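Local coordinates for protein ATP-dependent RNA helicase HrpB (PDB 6EUD) that hydrolyses ATP as a bacterial DExH-box RNA helicase that binds single-stranded RNA, at residues 30-35 against 324-329; 159-164 against 278-283. All blocks are in the same frame, centred on the assembly; numbering follows the deposited sequence.

Contact 1: 30-35 against 324-329; sequences APTGAG and AGRAGR
Arg329 and Arg326 reach across the interdomain cleft of this helicase and end beside Pro31 and Thr32, so that the first six residues of the P-loop (30-35, APTGAG) face the arginines in the later part of motif VI (residues 324-329, AGRAGR). The two backbones stay well apart, the closest CA pair being Pro31 and Arg329 at 10.3 Å, and the long arginine side chains make the junction. Arg329 bends at both its second and third torsions, and NH1 at the end of the folded chain comes within 4.0 Å of CB of Pro31. The guanidinium approaches this carbon obliquely. Arg326 starts from the type I turn Gly325-Gly328, which is closed by a backbone hydrogen bond of 3.1 Å from Gly328 N to Gly325 O. Its side chain meets that of Thr32 at about a right angle and presents the edge of the guanidinium, NH2 lying 4.1 Å from Thr32 CG2. With chi1 of -171°, Thr32 sets OG1 opposite its own backbone N, where it hydrogen-bonds to Ser281 O, while CG2 is left to meet the arginine. Thr32 is poorly ordered, however. No hydrogen bond or salt bridge crosses between the segments, and the grip is light van der Waals contact at the surface. Farther back, Arg326 rests on Leu219 and Phe221 of strand 217-221. The P-loop residues are predicted to bind ATP, and in related superfamily 2 helicases the motif VI arginines act as arginine fingers towards the nucleotide phosphates, so the two guanidiniums here probably line the place where the phosphates would bind. Their ends lie close together, with NH1 of Arg326 3.3 Å from NH2 of Arg329.

Contact 2: 159-164 against 278-283; sequences SATLDN and AETSLT
Thr161 and Thr280 adopt the same rotamer, with chi1 of 73° and 64°, each placing its methyl opposite its own carbonyl carbon; in this way CG2 of Thr161 and CG2 of Thr280 come to touch at 4.0 Å. The two side chains cross obliquely, methyl against methyl. One residue earlier, Ala160 points its CB towards the other loop and lies 4.3 Å from Thr280 O, where the backbones come nearest, the CA atoms of Ala160 and Thr280 being 6.4 Å apart. Thr280, a buried residue, thus packs against both Ala160 and Thr161, and no hydrogen bond joins the segments. Its hydroxyl, held beside both the backbone N and the carbonyl carbon, is hydrogen-bonded to His129 NE2 of the DEFH box, which probably helps to hold the side-chain rotation and leaves the methyl for Thr161. Gln322 of helix 317-325 touches both threonines, and Ala160 also lies against His129, with its side chain about 4 Å from that of Lys36 of the predicted ATP site. This is the meeting of motif III (Ser-Ala-Thr, residues 159-161) with the latter part of motif V (278-283) at the cleft between the two RecA-like domains of a superfamily 2 helicase.

From the N terminus the chain passes first through the start of the P-loop, 30-35, after strand 26-29, and then 159-164 after strand 154-159, both in the first RecA-like domain. It continues into the second, through 278-283, which precedes strand 287-302, and reaches 324-329, which begins on helix 317-325. Contact 2 therefore closes a loop of 113 intervening residues nested inside the 288-residue loop closed by contact 1. Both bridge the same domain interface, their centres only 7 Å apart. Within the first domain they are joined directly by a probable hydrogen bond between Ala30 N and Ser159 O, 3.1 Å.

Contact 1: 30-35 against 324-329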
loop_
_atom_site.group_PDB
_atom_site.type_symbol
_atom_site.label_atom_id
_atom_site.label_comp_id
_atom_site.label_asym_id
_atom_site.label_seq_id
_atom_site.Cartn_x
_atom_site.Cartn_y
_atom_site.Cartn_z
ATOM N N ALA A 30 15.944 -23.325 10.881
ATOM C CA ALA A 30 16.986 -24.231 10.407
ATOM C C ALA A 30 17.479 -23.790 9.032
ATOM O O ALA A 30 16.672 -23.369 8.204
ATOM C CB ALA A 30 16.466 -25.661 10.347
ATOM N N PRO A 31 18.802 -23.890 8.782
ATOM C CA PRO A 31 19.385 -23.573 7.469
ATOM C C PRO A 31 18.682 -24.343 6.356
ATOM O O PRO A 31 18.068 -25.373 6.627
ATOM C CB PRO A 31 20.852 -24.010 7.609
ATOM C CG PRO A 31 20.884 -24.924 8.813
ATOM C CD PRO A 31 19.813 -24.403 9.724
ATOM N N THR A 32 18.760 -23.860 5.125
ATOM C CA THR A 32 17.895 -24.391 4.077
ATOM C C THR A 32 18.327 -25.770 3.557
ATOM O O THR A 32 17.485 -26.600 3.204
ATOM C CB THR A 32 17.799 -23.405 2.898
ATOM O OG1 THR A 32 16.792 -23.845 1.977
ATOM C CG2 THR A 32 19.141 -23.268 2.186
ATOM N N GLY A 33 19.631 -26.024 3.524
ATOM C CA GLY A 33 20.134 -27.286 3.020
ATOM C C GLY A 33 20.176 -28.353 4.095
ATOM O O GLY A 33 20.674 -29.457 3.870
ATOM N N ALA A 34 19.651 -28.024 5.272
ATOM C CA ALA A 34 19.686 -28.938 6.407
ATOM C C ALA A 34 18.683 -30.072 6.225
ATOM O O ALA A 34 18.754 -31.088 6.916
ATOM C CB ALA A 34 19.419 -28.184 7.708
ATOM N N GLY A 35 17.753 -29.898 5.291
ATOM C CA GLY A 35 16.788 -30.936 4.983
ATOM C C GLY A 35 15.452 -30.735 5.669
ATOM O O GLY A 35 14.655 -31.668 5.775
ATOM N N ALA A 324 26.040 -11.659 4.256
ATOM C CA ALA A 324 27.398 -11.800 4.756
ATOM C C ALA A 324 27.642 -13.222 5.282
ATOM O O ALA A 324 28.705 -13.800 5.066
ATOM C CB ALA A 324 27.662 -10.774 5.846
ATOM N N GLY A 325 26.642 -13.794 5.945
ATOM C CA GLY A 325 26.777 -15.116 6.537
ATOM C C GLY A 325 26.901 -16.214 5.506
ATOM O O GLY A 325 27.284 -17.337 5.838
ATOM N N ARG A 326 26.571 -15.904 4.254
ATOM C CA ARG A 326 26.790 -16.848 3.160
ATOM C C ARG A 326 28.296 -17.020 2.855
ATOM O O ARG A 326 28.693 -17.959 2.152
ATOM C CB ARG A 326 26.011 -16.420 1.896
ATOM C CG ARG A 326 24.490 -16.621 2.016
ATOM C CD ARG A 326 24.192 -17.652 3.074
ATOM N NE ARG A 326 23.014 -18.464 2.819
ATOM C CZ ARG A 326 22.558 -19.355 3.691
ATOM N NH1 ARG A 326 23.194 -19.510 4.847
ATOM N NH2 ARG A 326 21.480 -20.084 3.419
ATOM N N ALA A 327 29.132 -16.139 3.413
ATOM C CA ALA A 327 30.581 -16.293 3.302
ATOM C C ALA A 327 31.162 -17.102 4.469
ATOM O O ALA A 327 32.372 -17.252 4.571
ATOM C CB ALA A 327 31.277 -14.901 3.210
ATOM N N GLY A 328 30.303 -17.640 5.333
ATOM C CA GLY A 328 30.753 -18.216 6.587
ATOM C C GLY A 328 30.242 -19.615 6.850
ATOM O O GLY A 328 30.186 -20.039 7.994
ATOM N N ARG A 329 29.878 -20.344 5.796
ATOM C CA ARG A 329 29.371 -21.707 5.953
ATOM C C ARG A 329 30.512 -22.720 5.896
ATOM O O ARG A 329 30.407 -23.830 6.442
ATOM C CB ARG A 329 28.346 -22.038 4.861
ATOM C CG ARG A 329 27.242 -21.036 4.666
ATOM C CD ARG A 329 26.281 -20.990 5.834
ATOM N NE ARG A 329 25.818 -22.312 6.283
ATOM C CZ ARG A 329 24.880 -23.040 5.668
ATOM N NH1 ARG A 329 24.522 -24.226 6.155
ATOM N NH2 ARG A 329 24.307 -22.592 4.556
#

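Contact 2: 159-164 against 278-283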
loop_
_atom_site.group_PDB
_atom_site.type_symbol
_atom_site.label_atom_id
_atom_site.label_comp_id
_atom_site.label_asym_id
_atom_site.label_seq_id
_atom_site.Cartn_x
_atom_site.Cartn_y
_atom_site.Cartn_z
ATOM N N SER A 159 11.256 -21.403 9.251
ATOM C CA SER A 159 12.011 -20.267 8.779
ATOM C C SER A 159 13.476 -20.686 8.627
ATOM O O SER A 159 13.976 -21.518 9.392
ATOM C CB SER A 159 11.849 -19.108 9.755
ATOM O OG SER A 159 12.613 -17.980 9.385
ATOM N N ALA A 160 14.161 -20.129 7.633
ATOM C CA ALA A 160 15.564 -20.462 7.418
ATOM C C ALA A 160 16.507 -19.466 8.101
ATOM O O ALA A 160 17.719 -19.688 8.147
ATOM C CB ALA A 160 15.871 -20.547 5.914
ATOM N N THR A 161 15.959 -18.376 8.629
ATOM C CA THR A 161 16.783 -17.366 9.289
ATOM C C THR A 161 16.758 -17.594 10.776
ATOM O O THR A 161 15.725 -17.981 11.323
ATOM C CB THR A 161 16.318 -15.931 9.023
ATOM O OG1 THR A 161 15.109 -15.673 9.759
ATOM C CG2 THR A 161 16.122 -15.700 7.512
ATOM N N LEU A 162 17.892 -17.324 11.417
ATOM C CA LEU A 162 18.112 -17.707 12.799
ATOM C C LEU A 162 16.983 -17.247 13.685
ATOM O O LEU A 162 16.218 -18.078 14.165
ATOM C CB LEU A 162 19.460 -17.180 13.303
ATOM C CG LEU A 162 20.150 -18.025 14.378
ATOM C CD1 LEU A 162 19.754 -19.498 14.293
ATOM C CD2 LEU A 162 21.649 -17.864 14.244
ATOM N N ASP A 163 16.846 -15.951 13.924
ATOM C CA ASP A 163 15.729 -15.524 14.759
ATOM C C ASP A 163 14.653 -14.712 14.045
ATOM O O ASP A 163 14.891 -14.015 13.055
ATOM C CB ASP A 163 16.244 -14.790 15.992
ATOM C CG ASP A 163 17.218 -15.644 16.805
ATOM O OD1 ASP A 163 17.621 -16.726 16.331
ATOM O OD2 ASP A 163 17.567 -15.267 17.945
ATOM N N ASN A 164 13.413 -14.954 14.409
ATOM C CA ASN A 164 12.296 -14.311 13.751
ATOM C C ASN A 164 11.498 -13.851 14.918
ATOM O O ASN A 164 10.577 -14.520 15.339
ATOM C CB ASN A 164 11.482 -15.304 12.922
ATOM C CG ASN A 164 12.250 -16.551 12.539
ATOM O OD1 ASN A 164 12.385 -16.864 11.360
ATOM N ND2 ASN A 164 12.714 -17.293 13.530
ATOM N N ALA A 278 19.872 -16.596 -3.419
ATOM C CA ALA A 278 21.024 -17.234 -2.795
ATOM C C ALA A 278 21.163 -16.808 -1.329
ATOM O O ALA A 278 22.000 -17.330 -0.593
ATOM C CB ALA A 278 22.291 -16.914 -3.571
ATOM N N GLU A 279 20.320 -15.872 -0.911
ATOM C CA GLU A 279 20.417 -15.295 0.421
ATOM C C GLU A 279 20.008 -16.279 1.519
ATOM O O GLU A 279 20.634 -16.324 2.578
ATOM C CB GLU A 279 19.564 -14.023 0.505
ATOM C CG GLU A 279 19.779 -13.196 1.771
ATOM C CD GLU A 279 18.849 -11.991 1.858
ATOM O OE1 GLU A 279 18.907 -11.114 0.960
ATOM O OE2 GLU A 279 18.062 -11.929 2.834
ATOM N N THR A 280 18.956 -17.058 1.275
ATOM C CA THR A 280 18.435 -17.981 2.288
ATOM C C THR A 280 17.951 -19.296 1.687
ATOM O O THR A 280 18.108 -20.341 2.302
ATOM C CB THR A 280 17.247 -17.371 3.098
ATOM O OG1 THR A 280 16.136 -17.132 2.221
ATOM C CG2 THR A 280 17.636 -16.075 3.796
ATOM N N SER A 281 17.367 -19.235 0.491
ATOM C CA SER A 281 16.685 -20.388 -0.109
ATOM C C SER A 281 17.607 -21.375 -0.810
ATOM O O SER A 281 17.283 -22.555 -0.961
ATOM C CB SER A 281 15.641 -19.916 -1.118
ATOM O OG SER A 281 16.251 -19.497 -2.322
ATOM N N LEU A 282 18.748 -20.879 -1.260
ATOM C CA LEU A 282 19.664 -21.687 -2.042
ATOM C C LEU A 282 21.025 -21.720 -1.363
ATOM O O LEU A 282 21.503 -20.703 -0.850
ATOM C CB LEU A 282 19.766 -21.129 -3.460
ATOM C CG LEU A 282 20.041 -22.088 -4.609
ATOM C CD1 LEU A 282 19.222 -23.352 -4.449
ATOM C CD2 LEU A 282 19.677 -21.389 -5.901
ATOM N N THR A 283 21.632 -22.896 -1.341
ATOM C CA THR A 283 22.943 -23.051 -0.747
ATOM C C THR A 283 24.015 -23.213 -1.815
ATOM O O THR A 283 24.069 -24.222 -2.515
ATOM C CB THR A 283 22.964 -24.239 0.223
ATOM O OG1 THR A 283 22.256 -23.874 1.414
ATOM C CG2 THR A 283 24.387 -24.638 0.584
#